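Local coordinates for V-type ATP synthase subunit F (Archaeoglobus fulgidus, PDB 2I4R), which probably serves as a component of the A-type ATP synthase, the membrane-bound rotary enzyme that makes ATP from ADP at the expense of a proton gradient, at residues A13-P18 with D31-T36; E40-V45 with K66-L71. One frame throughout, in Å; residues are numbered along the deposited sequence.

How the contacts relate
Contact 1 (13-18 with 31-36) pairs two neighbouring strands of the parallel sheet, and contact 2 (40-45 with 66-71) packs helix 38-50 against the residues leading into helix 69-77. Their centres lie about 13 Å apart. Helix 38-50 follows strand 32-34 in the chain, so the two contacts come one after the other along the sequence, and they also meet in space. V35 of contact 1 packs on I41 and A44 of contact 2, with V35 CG2 3.9 Å from A44 CB; V15 CG1 lies 3.9 Å from the same methyl. A hydrogen bond between the side chains of T36 and E40 adds a polar tie.

Contact 1. Residues A13-P18 with D31-T36; sequences AVVGDP and DIYEVT
Four backbone hydrogen bonds join 13-18 to 31-36 as parallel neighbours, with strand axes 4.6 Å apart and inclined by 14°. V14 gives its N to D31 O and takes Y33 N on its O at 2.7 Å, nearly along the C=O axis. G16 repeats the pattern, its N bonding Y33 O at 3.2 Å and its O accepting V35 N at 2.9 Å from above the carbonyl plane. CA-H...O contacts accompany this ladder, for instance A13 CA to D31 O at 3.1 Å.

Side-chain contacts follow the alternation of the strands. V15 and Y33 lie side by side and point the same way: V15 CG1, anti to its backbone N, sits 4.1 Å from Y33 CB. The Y33 ring presents its edge to V14 O and, at 4.3 Å from CE2, to A13 CB. V14 and I32 occupy the other face with E34, whose chain, bent at chi2 (-79°), brings OE1 to 3.6 Å from P18 CA.

Polar ends find partners outside the pair: D31 OD2 forms a salt bridge with R51, whose NH1 is also hydrogen-bonded to Y33 OH. D17, at the N-cap of helix 18-26, makes a weak hydrogen bond through OD2 to D19 N, and its OD1 pairs with K60 in a salt bridge. Helix 18-26 packs on the V14 and I32 face, helix 38-50 on that of V15 and Y33. Strand, helix and parallel strand make the beta-alpha-beta crossover of a Rossmann-like sheet.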
ATOM      1  N   ALA B  13      -5.971  -7.808  -6.326  1.00 53.64           N
ATOM      2  CA  ALA B  13      -6.529  -7.012  -7.405  1.00 54.68           C
ATOM      3  C   ALA B  13      -5.837  -5.669  -7.371  1.00 55.97           C
ATOM      4  O   ALA B  13      -5.378  -5.227  -6.313  1.00 57.27           O
ATOM      5  CB  ALA B  13      -8.032  -6.842  -7.222  1.00 50.13           C
ATOM      6  N   VAL B  14      -5.742  -5.037  -8.533  1.00 56.19           N
ATOM      7  CA  VAL B  14      -5.121  -3.725  -8.639  1.00 56.82           C
ATOM      8  C   VAL B  14      -6.115  -2.826  -9.338  1.00 57.84           C
ATOM      9  O   VAL B  14      -6.824  -3.274 -10.254  1.00 58.01           O
ATOM     10  CB  VAL B  14      -3.850  -3.778  -9.464  1.00 55.63           C
ATOM     11  CG1 VAL B  14      -3.143  -2.447  -9.402  1.00 52.58           C
ATOM     12  CG2 VAL B  14      -2.973  -4.900  -8.955  1.00 57.37           C
ATOM     13  N   VAL B  15      -6.178  -1.568  -8.904  1.00 58.56           N
ATOM     14  CA  VAL B  15      -7.111  -0.599  -9.482  1.00 60.27           C
ATOM     15  C   VAL B  15      -6.375   0.689  -9.826  1.00 61.02           C
ATOM     16  O   VAL B  15      -5.775   1.311  -8.951  1.00 63.35           O
ATOM     17  CB  VAL B  15      -8.257  -0.243  -8.486  1.00 60.15           C
ATOM     18  CG1 VAL B  15      -9.372   0.460  -9.225  1.00 60.77           C
ATOM     19  CG2 VAL B  15      -8.772  -1.495  -7.780  1.00 58.87           C
ATOM     20  N   GLY B  16      -6.417   1.093 -11.088  1.00 62.06           N
ATOM     21  CA  GLY B  16      -5.738   2.317 -11.468  1.00 64.08           C
ATOM     22  C   GLY B  16      -5.700   2.565 -12.959  1.00 66.78           C
ATOM     23  O   GLY B  16      -6.155   1.735 -13.749  1.00 65.54           O
ATOM     24  N   ASP B  17      -5.155   3.719 -13.344  1.00 70.14           N
ATOM     25  CA  ASP B  17      -5.042   4.099 -14.753  1.00 73.27           C
ATOM     26  C   ASP B  17      -4.123   3.121 -15.469  1.00 72.98           C
ATOM     27  O   ASP B  17      -3.282   2.482 -14.841  1.00 73.47           O
ATOM     28  CB  ASP B  17      -4.483   5.520 -14.887  1.00 75.89           C
ATOM     29  CG  ASP B  17      -3.025   5.622 -14.452  1.00 81.12           C
ATOM     30  OD1 ASP B  17      -2.737   5.421 -13.244  1.00 82.61           O
ATOM     31  OD2 ASP B  17      -2.168   5.905 -15.323  1.00 82.18           O
ATOM     32  N   PRO B  18      -4.259   3.004 -16.798  1.00 73.33           N
ATOM     33  CA  PRO B  18      -3.436   2.090 -17.605  1.00 73.24           C
ATOM     34  C   PRO B  18      -1.916   2.161 -17.367  1.00 72.21           C
ATOM     35  O   PRO B  18      -1.227   1.146 -17.455  1.00 71.40           O
ATOM     36  CB  PRO B  18      -3.833   2.450 -19.037  1.00 73.00           C
ATOM     37  CG  PRO B  18      -4.220   3.915 -18.916  1.00 73.31           C
ATOM     38  CD  PRO B  18      -5.046   3.898 -17.663  1.00 73.08           C
ATOM     39  N   ASP B  31      -5.583  -9.746 -12.274  1.00 63.21           N
ATOM     40  CA  ASP B  31      -6.816  -9.350 -11.607  1.00 63.50           C
ATOM     41  C   ASP B  31      -6.864  -7.832 -11.480  1.00 62.39           C
ATOM     42  O   ASP B  31      -7.096  -7.286 -10.400  1.00 63.14           O
ATOM     43  CB  ASP B  31      -6.882 -10.023 -10.231  1.00 64.01           C
ATOM     44  CG  ASP B  31      -8.299 -10.178  -9.726  1.00 64.98           C
ATOM     45  OD1 ASP B  31      -8.510 -10.995  -8.802  1.00 65.84           O
ATOM     46  OD2 ASP B  31      -9.198  -9.483 -10.249  1.00 64.51           O
ATOM     47  N   ILE B  32      -6.657  -7.152 -12.600  1.00 61.30           N
ATOM     48  CA  ILE B  32      -6.630  -5.696 -12.602  1.00 61.66           C
ATOM     49  C   ILE B  32      -7.879  -4.991 -13.149  1.00 61.98           C
ATOM     50  O   ILE B  32      -8.545  -5.495 -14.057  1.00 61.76           O
ATOM     51  CB  ILE B  32      -5.326  -5.205 -13.338  1.00 60.63           C
ATOM     52  CG1 ILE B  32      -5.499  -3.776 -13.869  1.00 60.60           C
ATOM     53  CG2 ILE B  32      -4.930  -6.185 -14.413  1.00 55.74           C
ATOM     54  CD1 ILE B  32      -6.236  -3.660 -15.178  1.00 58.97           C
ATOM     55  N   TYR B  33      -8.186  -3.830 -12.564  1.00 61.17           N
ATOM     56  CA  TYR B  33      -9.322  -2.999 -12.965  1.00 62.07           C
ATOM     57  C   TYR B  33      -8.804  -1.697 -13.590  1.00 64.49           C
ATOM     58  O   TYR B  33      -8.319  -0.834 -12.863  1.00 64.63           O
ATOM     59  CB  TYR B  33     -10.161  -2.611 -11.748  1.00 60.40           C
ATOM     60  CG  TYR B  33     -11.040  -3.686 -11.155  1.00 60.07           C
ATOM     61  CD1 TYR B  33     -12.390  -3.797 -11.518  1.00 56.96           C
ATOM     62  CD2 TYR B  33     -10.534  -4.586 -10.205  1.00 58.63           C
ATOM     63  CE1 TYR B  33     -13.211  -4.783 -10.951  1.00 54.53           C
ATOM     64  CE2 TYR B  33     -11.352  -5.572  -9.631  1.00 54.82           C
ATOM     65  CZ  TYR B  33     -12.680  -5.666 -10.011  1.00 54.23           C
ATOM     66  OH  TYR B  33     -13.455  -6.670  -9.487  1.00 52.66           O
ATOM     67  N   GLU B  34      -8.905  -1.545 -14.913  1.00 67.90           N
ATOM     68  CA  GLU B  34      -8.453  -0.315 -15.589  1.00 71.38           C
ATOM     69  C   GLU B  34      -9.404   0.815 -15.219  1.00 71.39           C
ATOM     70  O   GLU B  34     -10.618   0.673 -15.337  1.00 71.19           O
ATOM     71  CB  GLU B  34      -8.463  -0.489 -17.107  1.00 75.36           C
ATOM     72  CG  GLU B  34      -7.537  -1.578 -17.623  1.00 81.95           C
ATOM     73  CD  GLU B  34      -6.091  -1.132 -17.687  1.00 85.77           C
ATOM     74  OE1 GLU B  34      -5.588  -0.588 -16.679  1.00 88.33           O
ATOM     75  OE2 GLU B  34      -5.454  -1.333 -18.747  1.00 88.67           O
ATOM     76  N   VAL B  35      -8.854   1.944 -14.792  1.00 71.54           N
ATOM     77  CA  VAL B  35      -9.696   3.046 -14.367  1.00 72.60           C
ATOM     78  C   VAL B  35      -9.179   4.450 -14.667  1.00 74.29           C
ATOM     79  O   VAL B  35      -7.985   4.716 -14.633  1.00 74.29           O
ATOM     80  CB  VAL B  35      -9.979   2.913 -12.857  1.00 72.12           C
ATOM     81  CG1 VAL B  35     -10.085   4.276 -12.210  1.00 71.48           C
ATOM     82  CG2 VAL B  35     -11.256   2.113 -12.650  1.00 71.67           C
ATOM     83  N   THR B  36     -10.112   5.351 -14.938  1.00 77.10           N
ATOM     84  CA  THR B  36      -9.794   6.734 -15.244  1.00 79.25           C
ATOM     85  C   THR B  36     -10.884   7.650 -14.684  1.00 81.36           C
ATOM     86  O   THR B  36     -10.658   8.430 -13.750  1.00 81.81           O
ATOM     87  CB  THR B  36      -9.712   6.920 -16.751  1.00 79.33           C
ATOM     88  OG1 THR B  36     -10.743   6.141 -17.370  1.00 79.41           O
ATOM     89  CG2 THR B  36      -8.357   6.473 -17.271  1.00 79.57           C
TER

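Contact 2. Residues E40-V45 with K66-L71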
ATOM      1  N   GLU B  40     -15.707   5.605 -12.654  1.00 82.01           N
ATOM      2  CA  GLU B  40     -15.136   4.284 -12.897  1.00 79.84           C
ATOM      3  C   GLU B  40     -14.323   3.804 -11.703  1.00 77.93           C
ATOM      4  O   GLU B  40     -14.248   2.605 -11.440  1.00 77.98           O
ATOM      5  CB  GLU B  40     -14.247   4.315 -14.134  1.00 80.40           C
ATOM      6  CG  GLU B  40     -14.973   4.732 -15.392  1.00 82.68           C
ATOM      7  CD  GLU B  40     -14.093   4.667 -16.626  1.00 83.98           C
ATOM      8  OE1 GLU B  40     -13.061   5.377 -16.673  1.00 84.47           O
ATOM      9  OE2 GLU B  40     -14.440   3.903 -17.550  1.00 84.29           O
ATOM     10  N   ILE B  41     -13.713   4.746 -10.991  1.00 74.40           N
ATOM     11  CA  ILE B  41     -12.920   4.421  -9.818  1.00 71.22           C
ATOM     12  C   ILE B  41     -13.853   3.850  -8.765  1.00 70.87           C
ATOM     13  O   ILE B  41     -13.623   2.767  -8.220  1.00 71.50           O
ATOM     14  CB  ILE B  41     -12.253   5.675  -9.219  1.00 70.43           C
ATOM     15  CG1 ILE B  41     -11.380   6.359 -10.271  1.00 70.72           C
ATOM     16  CG2 ILE B  41     -11.428   5.293  -8.006  1.00 67.94           C
ATOM     17  CD1 ILE B  41     -10.613   7.563  -9.757  1.00 70.65           C
ATOM     18  N   VAL B  42     -14.917   4.596  -8.494  1.00 69.54           N
ATOM     19  CA  VAL B  42     -15.901   4.224  -7.491  1.00 66.90           C
ATOM     20  C   VAL B  42     -16.630   2.914  -7.776  1.00 65.69           C
ATOM     21  O   VAL B  42     -16.896   2.142  -6.857  1.00 64.88           O
ATOM     22  CB  VAL B  42     -16.935   5.351  -7.315  1.00 66.21           C
ATOM     23  CG1 VAL B  42     -17.903   5.002  -6.200  1.00 66.09           C
ATOM     24  CG2 VAL B  42     -16.222   6.660  -7.014  1.00 64.03           C
ATOM     25  N   LYS B  43     -16.961   2.658  -9.036  1.00 64.25           N
ATOM     26  CA  LYS B  43     -17.659   1.423  -9.356  1.00 63.62           C
ATOM     27  C   LYS B  43     -16.712   0.261  -9.143  1.00 62.63           C
ATOM     28  O   LYS B  43     -17.079  -0.732  -8.531  1.00 62.51           O
ATOM     29  CB  LYS B  43     -18.156   1.415 -10.804  1.00 65.10           C
ATOM     30  CG  LYS B  43     -19.046   0.208 -11.102  1.00 66.72           C
ATOM     31  CD  LYS B  43     -19.236  -0.088 -12.602  1.00 67.69           C
ATOM     32  CE  LYS B  43     -20.018  -1.396 -12.788  1.00 66.41           C
ATOM     33  NZ  LYS B  43     -20.072  -1.873 -14.191  1.00 64.89           N
ATOM     34  N   ALA B  44     -15.487   0.396  -9.647  1.00 62.47           N
ATOM     35  CA  ALA B  44     -14.466  -0.641  -9.514  1.00 61.50           C
ATOM     36  C   ALA B  44     -14.316  -1.039  -8.064  1.00 61.01           C
ATOM     37  O   ALA B  44     -14.250  -2.225  -7.737  1.00 63.37           O
ATOM     38  CB  ALA B  44     -13.135  -0.144 -10.044  1.00 61.43           C
ATOM     39  N   VAL B  45     -14.258  -0.047  -7.190  1.00 59.66           N
ATOM     40  CA  VAL B  45     -14.126  -0.336  -5.780  1.00 60.33           C
ATOM     41  C   VAL B  45     -15.394  -0.998  -5.254  1.00 62.30           C
ATOM     42  O   VAL B  45     -15.343  -1.850  -4.375  1.00 61.83           O
ATOM     43  CB  VAL B  45     -13.845   0.932  -4.995  1.00 58.44           C
ATOM     44  CG1 VAL B  45     -13.641   0.596  -3.533  1.00 55.86           C
ATOM     45  CG2 VAL B  45     -12.631   1.620  -5.575  1.00 55.33           C
ATOM     46  N   LYS B  66     -12.177  10.196  -3.490  1.00 86.69           N
ATOM     47  CA  LYS B  66     -13.207  10.138  -4.520  1.00 86.11           C
ATOM     48  C   LYS B  66     -14.369   9.200  -4.195  1.00 85.73           C
ATOM     49  O   LYS B  66     -15.389   9.193  -4.884  1.00 84.04           O
ATOM     50  CB  LYS B  66     -12.559   9.727  -5.844  1.00 86.49           C
ATOM     51  CG  LYS B  66     -11.404  10.625  -6.253  1.00 86.71           C
ATOM     52  CD  LYS B  66     -10.952  10.334  -7.663  1.00 86.70           C
ATOM     53  CE  LYS B  66     -10.084  11.458  -8.194  1.00 87.02           C
ATOM     54  NZ  LYS B  66      -9.796  11.276  -9.645  1.00 86.83           N
ATOM     55  N   LEU B  67     -14.214   8.420  -3.135  1.00 87.10           N
ATOM     56  CA  LEU B  67     -15.235   7.464  -2.726  1.00 88.57           C
ATOM     57  C   LEU B  67     -16.211   8.026  -1.692  1.00 89.55           C
ATOM     58  O   LEU B  67     -15.796   8.559  -0.658  1.00 90.06           O
ATOM     59  CB  LEU B  67     -14.559   6.215  -2.150  1.00 89.28           C
ATOM     60  CG  LEU B  67     -13.494   5.542  -3.021  1.00 88.73           C
ATOM     61  CD1 LEU B  67     -12.800   4.462  -2.221  1.00 88.90           C
ATOM     62  CD2 LEU B  67     -14.128   4.957  -4.271  1.00 88.88           C
ATOM     63  N   PRO B  68     -17.528   7.907  -1.955  1.00 91.62           N
ATOM     64  CA  PRO B  68     -18.535   8.415  -1.017  1.00 90.46           C
ATOM     65  C   PRO B  68     -18.349   7.881   0.407  1.00 90.52           C
ATOM     66  O   PRO B  68     -17.809   6.793   0.618  1.00 91.55           O
ATOM     67  CB  PRO B  68     -19.857   7.979  -1.655  1.00 90.32           C
ATOM     68  CG  PRO B  68     -19.484   6.783  -2.459  1.00 90.92           C
ATOM     69  CD  PRO B  68     -18.175   7.209  -3.077  1.00 91.14           C
ATOM     70  N   PRO B  69     -18.806   8.649   1.405  1.00 91.46           N
ATOM     71  CA  PRO B  69     -18.693   8.279   2.815  1.00 89.99           C
ATOM     72  C   PRO B  69     -19.031   6.828   3.106  1.00 88.55           C
ATOM     73  O   PRO B  69     -18.343   6.174   3.883  1.00 88.86           O
ATOM     74  CB  PRO B  69     -19.656   9.241   3.500  1.00 90.88           C
ATOM     75  CG  PRO B  69     -19.577  10.456   2.631  1.00 90.96           C
ATOM     76  CD  PRO B  69     -19.627   9.864   1.249  1.00 90.49           C
ATOM     77  N   VAL B  70     -20.091   6.326   2.487  1.00 88.23           N
ATOM     78  CA  VAL B  70     -20.497   4.944   2.720  1.00 89.30           C
ATOM     79  C   VAL B  70     -19.351   3.981   2.411  1.00 88.07           C
ATOM     80  O   VAL B  70     -18.970   3.158   3.252  1.00 87.15           O
ATOM     81  CB  VAL B  70     -21.721   4.567   1.851  1.00 89.52           C
ATOM     82  CG1 VAL B  70     -22.244   3.189   2.246  1.00 88.73           C
ATOM     83  CG2 VAL B  70     -22.807   5.619   2.006  1.00 90.65           C
ATOM     84  N   LEU B  71     -18.809   4.105   1.199  1.00 87.50           N
ATOM     85  CA  LEU B  71     -17.716   3.259   0.731  1.00 85.89           C
ATOM     86  C   LEU B  71     -16.469   3.389   1.571  1.00 84.32           C
ATOM     87  O   LEU B  71     -15.852   2.386   1.926  1.00 84.23           O
ATOM     88  CB  LEU B  71     -17.365   3.583  -0.728  1.00 85.51           C
ATOM     89  CG  LEU B  71     -18.177   2.888  -1.825  1.00 85.69           C
ATOM     90  CD1 LEU B  71     -17.670   3.294  -3.199  1.00 85.38           C
ATOM     91  CD2 LEU B  71     -18.058   1.386  -1.650  1.00 86.68           C
TER
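Residues 40-45 form regular helix, with A44 N bonded to E40 O and V45 N to I41 O, whereas 66-71 becomes helical only at P69, after P68 at the N-cap. The backbones come nearest at V42 and L67, whose CA atoms are 5.8 Å apart, and have separated to 8.3 Å between the CA atoms of V45 and L71. No hydrogen bond crosses; the contact is van der Waals, mostly between side chains.

V42 is central, its two methyls dividing the work. CG1, anti to the backbone N (chi1 -176°), lies 3.5 Å from L71 CD1, where the V42 and L71 side chains cross obliquely, and meets P68 CD tip to tip at 3.8 Å. CG2 faces the K66 carbonyl oxygen and touches L67 CD2 at 3.8 Å, the two side chains sliding past each other in opposite directions. L67 CD2 reaches on to V45 CG2, 3.9 Å away, and so bridges one turn of the helix. An alanine at V42 would lack both methyls and would probably loosen the hold on P68 and L71 while leaving L67 less well packed. At the other end the extended K66 chain crosses I41 obliquely, CD lying 3.5 Å from I41 CD1, and carries its ammonium to a salt bridge with D38.

L71 also packs on E46 and L49, continuing the contact along helix 38-50. I41, V42 and V45 of this helix meet 66-71, while I41 and A44 pack on V35, just after strand 32-34, and I41 also touches Y63.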